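Local coordinates for L protein (PDB 5MV0), which probably acts as the cap-snatching endonuclease domain of a reptarenavirus polymerase, cleaving host mRNA to supply capped primers for viral transcription, at residues Ala38-Ile48 with Leu158-Leu166. Numbering follows the deposited sequence.
Sequences AMSAIRLRATI and LFELLKLSL
Leu-161 fits as a knob into the hole formed by Ala-41, Leu-44, Arg-45 and Ile-48. With CG anti to the carbonyl carbon and beside the backbone N (chi1 -69°), its branch reaches the other helix and both methyls touch it. CD1 lies 3.7 Å from Ala-41 O and also touches CD2 of Leu-44. The Leu-44 side chain crosses that of Leu-161 at about a right angle. CD2 of Leu-161 packs on Ala-41 CB at 3.9 Å. Ile-48 and Leu-158 meet tip to tip, with their CD1 atoms 3.8 Å apart.

At the other end the backbones draw closest: the CA atoms of Ala-38 and Ser-165 are 4.4 Å apart, a spacing their small side chains allow. Ser-165 CB rests against the carbonyl oxygen and CB of Ala-38. Its OG turns back to its own helix, within hydrogen-bonding reach of the carbonyls of Leu-161 and Leu-162, and lies 3.5 Å from Ile-42 CG1.

Arg-45 extends from CG to NE along the flank. CD1 of Leu-162 sits over one guanidinium face, offset toward the rim. A water at the guanidinium edge accepts from Arg-45 NE at 2.7 Å and donates to Leu-158 O at 2.9 Å.

The contact joins helices 34-57 and 155-170, which run roughly antiparallel (151°), within the helical part of the cap-snatching domain. Helix 4-20 covers Leu-161 and Ile-48 through Ile-17, and helix 181-192 packs on Ile-42 and Arg-45. With no direct hydrogen bond between the segments, the join probably rests mainly on the shape fit of apolar side chains, supplemented by the water bridge.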
loop_
_atom_site.group_PDB
_atom_site.type_symbol
_atom_site.label_atom_id
_atom_site.label_comp_id
_atom_site.label_asym_id
_atom_site.label_seq_id
_atom_site.Cartn_x
_atom_site.Cartn_y
_atom_site.Cartn_z
ATOM N N ALA B 38 5.110 -4.469 -17.183
ATOM C CA ALA B 38 5.196 -3.156 -17.815
ATOM C C ALA B 38 3.812 -2.594 -18.094
ATOM O O ALA B 38 3.566 -1.399 -17.879
ATOM C CB ALA B 38 6.017 -3.221 -19.113
ATOM N N MET B 39 2.882 -3.439 -18.565
ATOM C CA MET B 39 1.550 -2.917 -18.868
ATOM C C MET B 39 0.798 -2.556 -17.592
ATOM O O MET B 39 0.041 -1.575 -17.566
ATOM C CB MET B 39 0.756 -3.925 -19.713
ATOM C CG MET B 39 1.335 -4.178 -21.138
ATOM S SD MET B 39 2.028 -2.732 -22.004
ATOM C CE MET B 39 0.558 -1.735 -22.273
ATOM N N SER B 40 1.007 -3.311 -16.514
ATOM C CA SER B 40 0.387 -2.947 -15.242
ATOM C C SER B 40 0.917 -1.606 -14.737
ATOM O O SER B 40 0.155 -0.787 -14.210
ATOM C CB SER B 40 0.621 -4.063 -14.214
ATOM O OG SER B 40 0.270 -3.621 -12.910
ATOM N N ALA B 41 2.213 -1.355 -14.909
ATOM C CA ALA B 41 2.789 -0.074 -14.512
ATOM C C ALA B 41 2.184 1.077 -15.302
ATOM O O ALA B 41 1.865 2.129 -14.735
ATOM C CB ALA B 41 4.302 -0.116 -14.707
ATOM N N ILE B 42 2.012 0.891 -16.615
ATOM C CA ILE B 42 1.396 1.918 -17.452
ATOM C C ILE B 42 -0.050 2.159 -17.037
ATOM O O ILE B 42 -0.498 3.311 -16.937
ATOM C CB ILE B 42 1.519 1.520 -18.935
ATOM C CG1 ILE B 42 2.990 1.579 -19.349
ATOM C CG2 ILE B 42 0.605 2.393 -19.833
ATOM C CD1 ILE B 42 3.308 0.795 -20.637
ATOM N N ARG B 43 -0.710 1.060 -16.818
ATOM C CA ARG B 43 -2.164 1.280 -16.270
ATOM C C ARG B 43 -2.234 2.012 -14.840
ATOM O O ARG B 43 -2.982 2.960 -14.560
ATOM C CB ARG B 43 -2.893 -0.060 -16.168
ATOM C CG ARG B 43 -4.337 0.085 -15.679
ATOM C CD ARG B 43 -4.703 -1.023 -14.707
ATOM N NE ARG B 43 -3.502 -1.436 -14.006
ATOM C CZ ARG B 43 -3.052 -0.890 -12.886
ATOM N NH1 ARG B 43 -3.738 0.099 -12.281
ATOM N NH2 ARG B 43 -1.921 -1.353 -12.381
ATOM N N LEU B 44 -1.238 1.645 -14.041
ATOM C CA LEU B 44 -1.187 2.285 -12.725
ATOM C C LEU B 44 -0.914 3.781 -12.845
ATOM O O LEU B 44 -1.504 4.597 -12.122
ATOM C CB LEU B 44 -0.120 1.605 -11.870
ATOM C CG LEU B 44 0.014 2.066 -10.408
ATOM C CD1 LEU B 44 -1.296 1.844 -9.648
ATOM C CD2 LEU B 44 1.211 1.374 -9.716
ATOM N N ARG B 45 -0.023 4.163 -13.753
ATOM C CA ARG B 45 0.225 5.584 -13.982
ATOM C C ARG B 45 -1.073 6.329 -14.302
ATOM O O ARG B 45 -1.362 7.390 -13.723
ATOM C CB ARG B 45 1.247 5.720 -15.105
ATOM C CG ARG B 45 1.501 7.101 -15.625
ATOM C CD ARG B 45 2.682 7.034 -16.600
ATOM N NE ARG B 45 2.968 8.334 -17.183
ATOM C CZ ARG B 45 2.395 8.794 -18.290
ATOM N NH1 ARG B 45 1.502 8.053 -18.942
ATOM N NH2 ARG B 45 2.708 9.997 -18.740
ATOM N N ALA B 46 -1.881 5.768 -15.209
ATOM C CA ALA B 46 -3.154 6.386 -15.567
ATOM C C ALA B 46 -4.134 6.362 -14.400
ATOM O O ALA B 46 -4.892 7.320 -14.205
ATOM C CB ALA B 46 -3.758 5.679 -16.786
ATOM N N THR B 47 -4.143 5.272 -13.621
ATOM C CA THR B 47 -5.083 5.159 -12.500
ATOM C C THR B 47 -4.745 6.144 -11.382
ATOM O O THR B 47 -5.650 6.672 -10.721
ATOM C CB THR B 47 -5.091 3.725 -11.953
ATOM O OG1 THR B 47 -5.499 2.820 -12.983
ATOM C CG2 THR B 47 -6.061 3.599 -10.821
ATOM N N ILE B 48 -3.452 6.374 -11.131
ATOM C CA ILE B 48 -3.042 7.386 -10.154
ATOM C C ILE B 48 -3.569 8.766 -10.559
ATOM O O ILE B 48 -4.120 9.521 -9.739
ATOM C CB ILE B 48 -1.507 7.376 -10.002
ATOM C CG1 ILE B 48 -1.045 6.032 -9.398
ATOM C CG2 ILE B 48 -1.030 8.556 -9.157
ATOM C CD1 ILE B 48 0.476 5.816 -9.435
ATOM N N LEU B 158 6.185 7.963 -10.096
ATOM C CA LEU B 158 5.437 8.051 -11.349
ATOM C C LEU B 158 6.374 8.036 -12.539
ATOM O O LEU B 158 6.068 7.429 -13.576
ATOM C CB LEU B 158 4.595 9.327 -11.399
ATOM C CG LEU B 158 3.164 9.349 -10.863
ATOM C CD1 LEU B 158 2.239 8.395 -11.654
ATOM C CD2 LEU B 158 3.163 9.018 -9.398
ATOM N N PHE B 159 7.490 8.759 -12.430
ATOM C CA PHE B 159 8.495 8.750 -13.484
ATOM C C PHE B 159 9.045 7.348 -13.712
ATOM O O PHE B 159 9.193 6.906 -14.855
ATOM C CB PHE B 159 9.643 9.709 -13.146
ATOM C CG PHE B 159 10.844 9.503 -14.025
ATOM C CD1 PHE B 159 10.838 9.973 -15.338
ATOM C CD2 PHE B 159 11.946 8.780 -13.577
ATOM C CE1 PHE B 159 11.927 9.748 -16.178
ATOM C CE2 PHE B 159 13.034 8.550 -14.413
ATOM C CZ PHE B 159 13.033 9.042 -15.708
ATOM N N GLU B 160 9.391 6.643 -12.628
ATOM C CA GLU B 160 9.987 5.314 -12.777
ATOM C C GLU B 160 9.019 4.320 -13.406
ATOM O O GLU B 160 9.454 3.411 -14.126
ATOM C CB GLU B 160 10.469 4.788 -11.421
ATOM C CG GLU B 160 11.636 5.567 -10.854
ATOM C CD GLU B 160 12.889 5.465 -11.715
ATOM O OE1 GLU B 160 13.090 4.421 -12.364
ATOM O OE2 GLU B 160 13.670 6.437 -11.757
ATOM N N LEU B 161 7.715 4.453 -13.139
ATOM C CA LEU B 161 6.747 3.596 -13.825
ATOM C C LEU B 161 6.896 3.741 -15.329
ATOM O O LEU B 161 6.886 2.754 -16.071
ATOM C CB LEU B 161 5.314 3.958 -13.423
ATOM C CG LEU B 161 4.842 3.661 -12.007
ATOM C CD1 LEU B 161 3.377 4.038 -11.922
ATOM C CD2 LEU B 161 5.059 2.165 -11.688
ATOM N N LEU B 162 7.059 4.978 -15.782
ATOM C CA LEU B 162 7.150 5.268 -17.209
ATOM C C LEU B 162 8.497 4.830 -17.784
ATOM O O LEU B 162 8.552 4.163 -18.822
ATOM C CB LEU B 162 6.920 6.765 -17.417
ATOM C CG LEU B 162 7.043 7.334 -18.839
ATOM C CD1 LEU B 162 5.903 6.826 -19.718
ATOM C CD2 LEU B 162 7.083 8.874 -18.792
ATOM N N LYS B 163 9.598 5.200 -17.124
ATOM C CA LYS B 163 10.914 4.882 -17.665
ATOM C C LYS B 163 11.181 3.377 -17.660
ATOM O O LYS B 163 11.737 2.838 -18.628
ATOM C CB LYS B 163 12.010 5.597 -16.870
ATOM C CG LYS B 163 13.391 5.163 -17.356
ATOM C CD LYS B 163 14.512 5.735 -16.562
ATOM C CE LYS B 163 15.832 5.318 -17.186
ATOM N NZ LYS B 163 16.975 5.934 -16.458
ATOM N N LEU B 164 10.817 2.682 -16.575
ATOM C CA LEU B 164 11.133 1.258 -16.482
ATOM C C LEU B 164 10.238 0.437 -17.393
ATOM O O LEU B 164 10.687 -0.556 -17.975
ATOM C CB LEU B 164 11.017 0.763 -15.040
ATOM C CG LEU B 164 12.021 1.395 -14.069
ATOM C CD1 LEU B 164 11.770 0.933 -12.635
ATOM C CD2 LEU B 164 13.465 1.102 -14.506
ATOM N N SER B 165 8.966 0.823 -17.526
ATOM C CA SER B 165 8.102 0.099 -18.451
ATOM C C SER B 165 8.565 0.287 -19.896
ATOM O O SER B 165 8.575 -0.679 -20.671
ATOM C CB SER B 165 6.645 0.532 -18.276
ATOM O OG SER B 165 6.432 1.848 -18.741
ATOM N N LEU B 166 8.971 1.511 -20.269
ATOM C CA LEU B 166 9.468 1.747 -21.629
ATOM C C LEU B 166 10.776 1.012 -21.889
ATOM O O LEU B 166 11.000 0.502 -22.994
ATOM C CB LEU B 166 9.662 3.241 -21.886
ATOM C CG LEU B 166 8.376 4.008 -22.183
ATOM C CD1 LEU B 166 8.663 5.500 -22.292
ATOM C CD2 LEU B 166 7.702 3.483 -23.454
HETATM O O HOH W 1 4.867 9.189 -15.526
#